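Local coordinates for dipeptidase (Streptococcus thermophilus, PDB 3PEB), which probably acts as a manganese-dependent hydrolase of the peptidase M24B family, this chain being only its N-terminal creatinase/prolidase domain, at residues F48-R53 with L92-I97; K6-I10 with N31-G35. Where two conformers were deposited one is given. Residues are numbered along the deposited sequence.

Interaction 1: residues F48-R53 with L92-I97. With EDO (1,2-ethanediol), chain H; EDO (1,2-ethanediol), chain D.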
loop_
_atom_site.group_PDB
_atom_site.type_symbol
_atom_site.label_atom_id
_atom_site.label_comp_id
_atom_site.label_asym_id
_atom_site.label_seq_id
_atom_site.Cartn_x
_atom_site.Cartn_y
_atom_site.Cartn_z
ATOM N N PHE A 48 1.678 -1.313 1.535
ATOM C CA PHE A 48 1.898 -0.349 2.624
ATOM C C PHE A 48 3.396 -0.139 2.794
ATOM O O PHE A 48 4.102 -1.026 3.278
ATOM C CB PHE A 48 1.250 -0.880 3.920
ATOM C CG PHE A 48 -0.223 -1.055 3.819
ATOM C CD1 PHE A 48 -1.062 0.042 3.882
ATOM C CD2 PHE A 48 -0.794 -2.328 3.646
ATOM C CE1 PHE A 48 -2.453 -0.097 3.761
ATOM C CE2 PHE A 48 -2.189 -2.482 3.515
ATOM C CZ PHE A 48 -3.024 -1.405 3.585
ATOM N N VAL A 49 3.896 1.013 2.325
ATOM C CA VAL A 49 5.284 1.349 2.429
ATOM C C VAL A 49 5.459 2.332 3.584
ATOM O O VAL A 49 5.248 3.533 3.446
ATOM C CB VAL A 49 5.894 1.930 1.108
ATOM C CG1 VAL A 49 7.417 2.070 1.278
ATOM C CG2 VAL A 49 5.551 1.031 -0.100
ATOM N N TYR A 50 5.815 1.792 4.735
ATOM C CA TYR A 50 6.135 2.608 5.895
ATOM C C TYR A 50 7.454 3.359 5.773
ATOM O O TYR A 50 8.432 2.881 5.171
ATOM C CB TYR A 50 6.156 1.766 7.148
ATOM C CG TYR A 50 4.791 1.312 7.631
ATOM C CD1 TYR A 50 3.970 2.162 8.375
ATOM C CD2 TYR A 50 4.321 0.029 7.350
ATOM C CE1 TYR A 50 2.741 1.758 8.826
ATOM C CE2 TYR A 50 3.102 -0.402 7.811
ATOM C CZ TYR A 50 2.294 0.474 8.530
ATOM O OH TYR A 50 1.094 0.055 9.020
ATOM N N GLU A 51 7.489 4.529 6.399
ATOM C CA GLU A 51 8.665 5.369 6.419
ATOM C C GLU A 51 9.817 4.682 7.188
ATOM O O GLU A 51 10.973 4.718 6.735
ATOM C CB GLU A 51 8.316 6.684 7.087
ATOM C CG GLU A 51 9.449 7.683 7.197
ATOM C CD GLU A 51 9.139 8.828 8.141
ATOM O OE1 GLU A 51 8.234 8.725 8.994
ATOM O OE2 GLU A 51 9.839 9.833 8.055
ATOM N N ASN A 52 9.497 4.072 8.339
ATOM C CA ASN A 52 10.530 3.474 9.205
ATOM C C ASN A 52 10.115 2.106 9.757
ATOM O O ASN A 52 10.416 1.794 10.889
ATOM C CB ASN A 52 10.919 4.422 10.350
ATOM C CG ASN A 52 12.217 4.034 11.027
ATOM O OD1 ASN A 52 13.214 3.766 10.351
ATOM N ND2 ASN A 52 12.250 4.058 12.374
ATOM N N ARG A 53 9.436 1.302 8.931
ATOM C CA ARG A 53 9.164 -0.101 9.212
ATOM C C ARG A 53 9.245 -0.831 7.870
ATOM O O ARG A 53 9.165 -0.201 6.824
ATOM C CB ARG A 53 7.734 -0.325 9.734
ATOM C CG ARG A 53 7.301 0.450 10.947
ATOM C CD ARG A 53 5.799 0.395 11.148
ATOM N NE ARG A 53 5.392 1.093 12.366
ATOM C CZ ARG A 53 5.193 0.522 13.550
ATOM N NH1 ARG A 53 5.327 -0.785 13.707
ATOM N NH2 ARG A 53 4.836 1.271 14.579
ATOM N N LEU A 92 -2.206 -4.790 10.488
ATOM C CA LEU A 92 -1.190 -3.757 10.568
ATOM C C LEU A 92 -1.085 -3.258 12.006
ATOM O O LEU A 92 -2.073 -2.844 12.589
ATOM C CB LEU A 92 -1.534 -2.597 9.646
ATOM C CG LEU A 92 -1.612 -2.861 8.143
ATOM C CD1 LEU A 92 -2.025 -1.561 7.434
ATOM C CD2 LEU A 92 -0.266 -3.413 7.580
ATOM N N ALA A 93 0.118 -3.228 12.552
ATOM C CA ALA A 93 0.343 -2.654 13.893
ATOM C C ALA A 93 0.091 -1.159 13.945
ATOM O O ALA A 93 -0.443 -0.627 14.943
ATOM C CB ALA A 93 1.761 -2.938 14.361
ATOM N N SER A 94 0.459 -0.458 12.882
ATOM C CA SER A 94 0.392 0.970 12.932
ATOM C C SER A 94 -0.628 1.505 11.919
ATOM O O SER A 94 -0.416 1.410 10.716
ATOM C CB SER A 94 1.752 1.552 12.644
ATOM O OG SER A 94 1.686 2.958 12.671
ATOM N N THR A 95 -1.701 2.090 12.437
ATOM C CA THR A 95 -2.702 2.736 11.599
ATOM C C THR A 95 -2.987 4.183 12.016
ATOM O O THR A 95 -3.848 4.814 11.439
ATOM C CB THR A 95 -3.996 1.928 11.601
ATOM O OG1 THR A 95 -4.492 1.828 12.940
ATOM C CG2 THR A 95 -3.760 0.518 11.018
ATOM N N ASP A 96 -2.267 4.698 13.009
ATOM C CA ASP A 96 -2.369 6.105 13.388
ATOM C C ASP A 96 -1.120 6.826 12.895
ATOM O O ASP A 96 -0.048 6.765 13.513
ATOM C CB ASP A 96 -2.528 6.263 14.899
ATOM C CG ASP A 96 -3.874 5.768 15.390
ATOM O OD1 ASP A 96 -4.671 6.598 15.881
ATOM O OD2 ASP A 96 -4.138 4.552 15.272
ATOM N N ILE A 97 -1.260 7.475 11.745
ATOM C CA ILE A 97 -0.151 8.114 11.054
ATOM C C ILE A 97 -0.662 9.470 10.650
ATOM O O ILE A 97 -1.608 9.548 9.880
ATOM C CB ILE A 97 0.254 7.306 9.820
ATOM C CG1 ILE A 97 0.699 5.896 10.218
ATOM C CG2 ILE A 97 1.363 7.986 9.021
ATOM C CD1 ILE A 97 0.136 4.893 9.341
HETATM C C1 EDO H . -4.319 -0.593 14.932
HETATM O O1 EDO H . -3.235 0.312 15.168
HETATM C C2 EDO H . -3.911 -1.551 13.828
HETATM O O2 EDO H . -4.025 -2.932 14.215
HETATM C C1 EDO D . 3.751 -1.056 18.130
HETATM O O1 EDO D . 4.153 -0.047 17.192
HETATM C C2 EDO D . 4.041 -2.420 17.516
HETATM O O2 EDO D . 4.730 -2.216 16.280
HETATM O O HOH W 1 1.949 -1.725 10.801
#
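In this creatinase/prolidase N-terminal domain, an alpha/beta fold built on a mixed sheet, strands 46-50 and 96-102 lie on either side of strand 21-24, so they are not paired with each other; side chains of 48-53 reach across to side chains and backbone of 92-97. Segment 92-97 leaves helix 84-91 by a short loop and enters strand 96-102. Leu92, just past the helix, lays CD1 squarely over the Phe48 ring, 3.8 Å from its centroid and 2° off the normal, a CH-pi contact. Ala93 CB sits 4.2 Å from Arg53 NH1; the guanidinium also donates to both oxygens of an ethanediol. Ser94 is tied to Tyr50 twice: Tyr50 OH donates to Ser94 O at 2.6 Å, while a water bridges Ser94 N to the same hydroxyl. Ser94 CB lies over one face of the Arg53 guanidinium. The CA-to-CB bond of Thr95 points away, and its OG1 is hydrogen-bonded to Lys89 NZ. Ile97, resting on Leu21, brings CD1 to 4.1 Å from Tyr50 CE1.

Interaction 2: residues K6-I10 with N31-G35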
loop_
_atom_site.group_PDB
_atom_site.type_symbol
_atom_site.label_atom_id
_atom_site.label_comp_id
_atom_site.label_asym_id
_atom_site.label_seq_id
_atom_site.Cartn_x
_atom_site.Cartn_y
_atom_site.Cartn_z
ATOM N N LYS A 6 13.882 1.255 -5.328
ATOM C CA LYS A 6 12.699 2.074 -5.587
ATOM C C LYS A 6 11.896 2.278 -4.293
ATOM O O LYS A 6 11.340 3.346 -4.068
ATOM C CB LYS A 6 11.840 1.421 -6.672
ATOM C CG LYS A 6 12.497 1.418 -8.060
ATOM C CD LYS A 6 11.679 0.562 -8.999
ATOM C CE LYS A 6 12.350 0.224 -10.320
ATOM N NZ LYS A 6 11.567 -0.903 -10.974
ATOM N N LEU A 7 11.838 1.257 -3.439
ATOM C CA LEU A 7 11.200 1.407 -2.122
ATOM C C LEU A 7 11.971 2.368 -1.204
ATOM O O LEU A 7 11.342 3.094 -0.429
ATOM C CB LEU A 7 10.996 0.043 -1.454
ATOM C CG LEU A 7 9.928 -0.823 -2.109
ATOM C CD1 LEU A 7 9.937 -2.272 -1.562
ATOM C CD2 LEU A 7 8.525 -0.181 -1.948
ATOM N N ASP A 8 13.304 2.378 -1.294
ATOM C CA ASP A 8 14.140 3.382 -0.588
ATOM C C ASP A 8 13.761 4.811 -1.008
ATOM O O ASP A 8 13.713 5.716 -0.181
ATOM C CB ASP A 8 15.635 3.203 -0.866
ATOM C CG ASP A 8 16.250 1.959 -0.210
ATOM O OD1 ASP A 8 15.710 1.389 0.767
ATOM O OD2 ASP A 8 17.295 1.534 -0.729
ATOM N N ARG A 9 13.499 5.000 -2.305
ATOM C CA ARG A 9 13.153 6.315 -2.837
ATOM C C ARG A 9 11.791 6.757 -2.316
ATOM O O ARG A 9 11.607 7.911 -2.007
ATOM C CB ARG A 9 13.159 6.325 -4.369
ATOM C CG ARG A 9 14.547 6.364 -4.983
ATOM C CD ARG A 9 14.494 6.846 -6.426
ATOM N NE ARG A 9 14.463 5.741 -7.367
ATOM C CZ ARG A 9 14.049 5.833 -8.627
ATOM N NH1 ARG A 9 13.610 6.987 -9.114
ATOM N NH2 ARG A 9 14.071 4.758 -9.401
ATOM N N ILE A 10 10.840 5.823 -2.220
ATOM C CA ILE A 10 9.520 6.125 -1.631
ATOM C C ILE A 10 9.709 6.537 -0.176
ATOM O O ILE A 10 9.116 7.515 0.274
ATOM C CB ILE A 10 8.528 4.935 -1.694
ATOM C CG1 ILE A 10 8.148 4.634 -3.153
ATOM C CG2 ILE A 10 7.247 5.251 -0.831
ATOM C CD1 ILE A 10 7.044 5.565 -3.745
ATOM N N ASN A 31 3.786 -3.256 -9.178
ATOM C CA ASN A 31 4.752 -4.000 -9.998
ATOM C C ASN A 31 6.043 -3.207 -10.203
ATOM O O ASN A 31 7.156 -3.743 -10.092
ATOM C CB ASN A 31 4.118 -4.396 -11.345
ATOM C CG ASN A 31 5.012 -5.313 -12.174
ATOM O OD1 ASN A 31 5.576 -6.270 -11.671
ATOM N ND2 ASN A 31 5.139 -5.006 -13.452
ATOM N N TYR A 32 5.900 -1.920 -10.489
ATOM C CA TYR A 32 7.064 -1.045 -10.667
ATOM C C TYR A 32 7.984 -1.051 -9.439
ATOM O O TYR A 32 9.193 -1.228 -9.575
ATOM C CB TYR A 32 6.603 0.374 -11.008
ATOM C CG TYR A 32 7.701 1.402 -11.015
ATOM C CD1 TYR A 32 8.670 1.418 -12.019
ATOM C CD2 TYR A 32 7.778 2.356 -10.010
ATOM C CE1 TYR A 32 9.687 2.367 -12.012
ATOM C CE2 TYR A 32 8.782 3.306 -9.992
ATOM C CZ TYR A 32 9.739 3.309 -10.989
ATOM O OH TYR A 32 10.730 4.273 -10.965
ATOM N N LEU A 33 7.394 -0.949 -8.245
ATOM C CA LEU A 33 8.159 -0.839 -7.018
ATOM C C LEU A 33 8.696 -2.178 -6.501
ATOM O O LEU A 33 9.688 -2.188 -5.792
ATOM C CB LEU A 33 7.312 -0.225 -5.906
ATOM C CG LEU A 33 6.853 1.212 -6.088
ATOM C CD1 LEU A 33 5.901 1.620 -4.955
ATOM C CD2 LEU A 33 8.058 2.146 -6.194
ATOM N N THR A 34 8.014 -3.291 -6.800
ATOM C CA THR A 34 8.310 -4.557 -6.122
ATOM C C THR A 34 8.546 -5.737 -7.049
ATOM O O THR A 34 9.087 -6.740 -6.610
ATOM C CB THR A 34 7.159 -4.990 -5.153
ATOM O OG1 THR A 34 6.017 -5.415 -5.912
ATOM C CG2 THR A 34 6.754 -3.878 -4.208
ATOM N N GLY A 35 8.134 -5.638 -8.312
ATOM C CA GLY A 35 8.221 -6.764 -9.239
ATOM C C GLY A 35 7.095 -7.786 -9.104
ATOM O O GLY A 35 7.077 -8.779 -9.827
HETATM O O HOH W 2 12.244 -1.554 -4.567
#
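Near its start, helix 6-16 packs against the end of helix 27-34, and the backbones come close: Lys6 CA and Leu33 CA are 5.6 Å apart. Lys6 is stretched out, m at chi1 and t from chi2 to chi4, which carries its chain across Tyr32. CD lies over the ring face, 4.0 Å from the centroid and 14° off the normal, and Lys6 NZ, 4.3 Å from the Tyr32 ring centroid, makes an off-centre cation-pi contact. The ammonium then donates to the helix-end carbonyl, Lys6 NZ to Tyr32 O at 2.8 Å. The t rotamer at chi1 of Tyr32 places its ring beside Lys6, and the ring also makes a cation-pi contact with Arg134 and touches Met133. Leu33, in the mt rotamer, sends CD2 to 3.9 Å from Lys6 CB and equally to 3.9 Å from Ile10 CG1. Leu7, likewise mt, sets CD2 4.1 Å from Leu33 CB, while a water links Leu7 N to Leu33 O. Thr34 is p, its OG1 turned back to Val30 O and its CG2 4.4 Å from Leu7 CD1. Gly35, at a positive phi of 81°, ends the helix, with Gly35 N still hydrogen-bonded to Asn31 O at 2.8 Å. Leu33 and Ile10 continue inward onto strands 46-50 and 21-24, giving the helices-on-sheet packing of the alpha/beta creatinase/prolidase N-terminal domain.

In the fold
Strand 46-50 joins the two contacts, whose centres are 16 Å apart. Its side chains alternate: Phe48 and Tyr50 face the 92-97 segment of interaction 1, whereas Val49 between them points to the other side of the sheet and packs against interaction 2, with Val49 CG2 3.7 Å from Leu7 CD2 and Val49 CG1 3.8 Å from Ile10 CG2. Strand 46-50 is the next element after helix 27-34, reached through residues 35-45. The Thr34 side chain is about 11 Å from a sodium ion; neither contact includes a sodium ligand. In M24 peptidases the catalytic metal site belongs to the C-terminal domain, absent from this chain, so neither contact can be placed relative to it here.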